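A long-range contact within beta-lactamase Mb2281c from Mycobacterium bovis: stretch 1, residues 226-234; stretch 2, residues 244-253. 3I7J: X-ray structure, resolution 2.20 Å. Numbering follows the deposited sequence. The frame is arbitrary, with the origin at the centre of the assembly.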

# COMPACT_ATOMS: atom_id res chain seq x y z
N HIS A 226 0.00 -1.82 3.25
CA HIS A 226 -0.57 -2.82 2.36
C HIS A 226 0.28 -4.09 2.37
O HIS A 226 1.47 -4.03 2.65
N PHE A 227 -0.34 -5.23 2.09
CA PHE A 227 0.43 -6.47 1.99
C PHE A 227 0.06 -7.03 0.63
O PHE A 227 -0.87 -6.53 -0.01
N GLY A 228 0.81 -8.01 0.16
CA GLY A 228 0.53 -8.59 -1.15
C GLY A 228 0.56 -10.10 -1.09
O GLY A 228 1.16 -10.68 -0.19
N GLN A 229 -0.10 -10.74 -2.05
CA GLN A 229 -0.16 -12.20 -2.11
C GLN A 229 1.18 -12.82 -2.46
O GLN A 229 1.33 -14.05 -2.41
N SER A 230 2.15 -12.00 -2.82
CA SER A 230 3.49 -12.50 -3.15
C SER A 230 4.31 -12.67 -1.88
O SER A 230 5.49 -12.99 -1.94
N GLY A 231 3.67 -12.43 -0.74
CA GLY A 231 4.36 -12.57 0.54
C GLY A 231 5.21 -11.39 0.96
O GLY A 231 6.31 -11.57 1.49
N GLY A 232 4.70 -10.19 0.74
CA GLY A 232 5.42 -8.99 1.12
C GLY A 232 4.45 -7.99 1.71
O GLY A 232 3.24 -8.10 1.50
N PHE A 233 4.94 -7.01 2.47
CA PHE A 233 4.05 -6.02 3.04
C PHE A 233 4.78 -4.77 3.52
O PHE A 233 6.01 -4.74 3.64
N ILE A 234 4.01 -3.73 3.79
CA ILE A 234 4.56 -2.50 4.29
C ILE A 234 3.53 -1.82 5.18
O ILE A 234 2.36 -1.70 4.81
N LEU A 244 7.76 -0.57 8.68
CA LEU A 244 8.38 -1.88 8.50
C LEU A 244 8.09 -2.38 7.11
O LEU A 244 6.95 -2.35 6.65
N VAL A 245 9.14 -2.81 6.43
CA VAL A 245 9.01 -3.35 5.08
C VAL A 245 9.51 -4.79 5.10
O VAL A 245 10.62 -5.05 5.57
N VAL A 246 8.69 -5.72 4.62
CA VAL A 246 9.10 -7.12 4.55
C VAL A 246 8.74 -7.70 3.18
O VAL A 246 7.59 -7.64 2.75
N LEU A 247 9.75 -8.25 2.51
CA LEU A 247 9.56 -8.88 1.20
C LEU A 247 10.16 -10.28 1.23
O LEU A 247 11.32 -10.46 1.61
N THR A 248 9.36 -11.27 0.83
CA THR A 248 9.80 -12.66 0.79
C THR A 248 9.47 -13.28 -0.56
O THR A 248 8.65 -12.75 -1.33
N ALA A 249 10.11 -14.41 -0.84
CA ALA A 249 9.92 -15.14 -2.08
C ALA A 249 8.92 -16.29 -1.92
O ALA A 249 9.05 -17.33 -2.57
N ARG A 250 7.94 -16.11 -1.04
CA ARG A 250 6.92 -17.13 -0.84
C ARG A 250 5.55 -16.47 -0.79
O ARG A 250 5.33 -15.54 -0.01
N ASP A 251 4.63 -16.95 -1.62
CA ASP A 251 3.30 -16.39 -1.67
C ASP A 251 2.61 -16.46 -0.31
O ASP A 251 2.85 -17.39 0.46
N PHE A 252 1.76 -15.48 -0.04
CA PHE A 252 1.01 -15.39 1.21
C PHE A 252 0.27 -16.69 1.49
O PHE A 252 -0.25 -17.32 0.58
N GLY A 253 0.20 -17.08 2.76
CA GLY A 253 -0.49 -18.30 3.14
C GLY A 253 -0.59 -18.42 4.65
O GLY A 253 -0.29 -17.46 5.37

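His226 stays out of reach of the second stretch, so the side-chain contact begins at Phe227. Its CA-to-CB bond points toward the other stretch, and chi1 in p turns the edge of the ring to the face of Phe252, a t rotamer that also points toward its partner. The centroids lie 5.0 Å apart, with Phe227 CE2 3.8 Å from Phe252 CD1. Gln229, m at chi1 and chi2, starts sideways, but its end comes nearer and brings OE1 to 3.9 Å from Phe252 CD2. A backbone hydrogen bond ties the main chain here: Phe252 N donates to Gln229 O at 2.8 Å.

Ser230 (m) points away, and water fills the gap to Asp251, also m. Water 1 lies 3.2 Å from Ser230 OG and donates to Asp251 OD1 at 2.6 Å; water 2 donates to that same Asp251 OD1 at 2.8 Å and to Ser230 O at 2.5 Å.

The next two positions leave no room for a side chain. At Gly231, a CB would run into Arg250 O and Thr248 OG1, and the backbone angles by themselves call for glycine. Its carbonyl is used instead: Thr248, with chi1 in p, donates from OG1 to Gly231 O at 2.8 Å, reinforced by a weak bond from Thr248 N to Gly231 O at 3.1 Å. At Gly232, Leu247 (m, t) reaches over the bare backbone, its CD2 4.0 Å from Gly232 CA; a CB there would clash with that methyl.

From here the antiparallel strands sort their side chains by face. Phe233 (p) shares one with Val246 (t), whose CB sits over the ring, 3.9 Å from its centroid, while Leu244 CD2 meets the ring edge at Phe233 CE1, 3.8 Å away. On the other face, extended Ile234 (t, t) packs CD1 against CG2 of Val245 (t) at 3.9 Å.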

# COMPACT_ATOMS: atom_id res chain seq x y z
CB HIS A 226 -0.60 -2.26 0.93
CG HIS A 226 -1.88 -2.48 0.19
ND1 HIS A 226 -2.30 -3.73 -0.22
CD2 HIS A 226 -2.82 -1.61 -0.24
CE1 HIS A 226 -3.44 -3.61 -0.88
NE2 HIS A 226 -3.78 -2.34 -0.91
CB PHE A 227 0.14 -7.46 3.13
CG PHE A 227 -1.12 -8.27 2.95
CD1 PHE A 227 -2.36 -7.73 3.26
CD2 PHE A 227 -1.05 -9.59 2.50
CE1 PHE A 227 -3.52 -8.50 3.14
CE2 PHE A 227 -2.20 -10.37 2.37
CZ PHE A 227 -3.45 -9.82 2.69
CB GLN A 229 -1.22 -12.65 -3.13
CG GLN A 229 -2.66 -12.31 -2.76
CD GLN A 229 -3.14 -13.02 -1.50
OE1 GLN A 229 -2.99 -14.24 -1.37
NE2 GLN A 229 -3.72 -12.26 -0.57
CB SER A 230 4.21 -11.53 -4.10
OG SER A 230 3.69 -11.64 -5.41
CB PHE A 233 3.26 -6.62 4.22
CG PHE A 233 4.07 -6.84 5.49
CD1 PHE A 233 4.49 -5.76 6.27
CD2 PHE A 233 4.38 -8.13 5.91
CE1 PHE A 233 5.21 -5.97 7.45
CE2 PHE A 233 5.09 -8.34 7.09
CZ PHE A 233 5.51 -7.27 7.87
CB ILE A 234 4.96 -1.52 3.15
CG1 ILE A 234 5.43 -0.19 3.75
CG2 ILE A 234 3.78 -1.27 2.20
CD1 ILE A 234 6.01 0.79 2.72
CB LEU A 244 7.84 -2.89 9.53
CG LEU A 244 8.24 -4.36 9.30
CD1 LEU A 244 9.75 -4.51 9.34
CD2 LEU A 244 7.58 -5.23 10.36
CB VAL A 245 9.87 -2.56 4.07
CG1 VAL A 245 9.99 -3.35 2.78
CG2 VAL A 245 9.24 -1.19 3.78
CB VAL A 246 8.43 -8.02 5.63
CG1 VAL A 246 8.76 -9.48 5.36
CG2 VAL A 246 8.93 -7.64 7.03
CB LEU A 247 10.25 -8.05 0.10
CG LEU A 247 9.75 -6.62 -0.14
CD1 LEU A 247 10.57 -6.00 -1.27
CD2 LEU A 247 8.27 -6.61 -0.49
CB THR A 248 9.11 -13.53 1.86
OG1 THR A 248 7.81 -13.93 1.40
CG2 THR A 248 8.97 -12.77 3.17
CB ALA A 249 11.26 -15.67 -2.57
CB ARG A 250 7.16 -17.90 0.47
CG ARG A 250 6.21 -19.08 0.64
CD ARG A 250 6.46 -19.85 1.93
NE ARG A 250 5.51 -20.95 2.07
CZ ARG A 250 5.43 -21.75 3.13
NH1 ARG A 250 6.25 -21.58 4.16
NH2 ARG A 250 4.53 -22.72 3.16
CB ASP A 251 2.45 -17.11 -2.72
CG ASP A 251 2.95 -16.89 -4.14
OD1 ASP A 251 3.57 -15.84 -4.40
OD2 ASP A 251 2.72 -17.77 -5.00
CB PHE A 252 0.00 -14.25 1.12
CG PHE A 252 -0.83 -14.08 2.36
CD1 PHE A 252 -0.29 -13.48 3.49
CD2 PHE A 252 -2.15 -14.49 2.39
CE1 PHE A 252 -1.06 -13.31 4.64
CE2 PHE A 252 -2.93 -14.32 3.54
CZ PHE A 252 -2.38 -13.73 4.66
O HOH W 1 4.30 -14.53 -6.57
O HOH W 2 6.08 -14.81 -3.62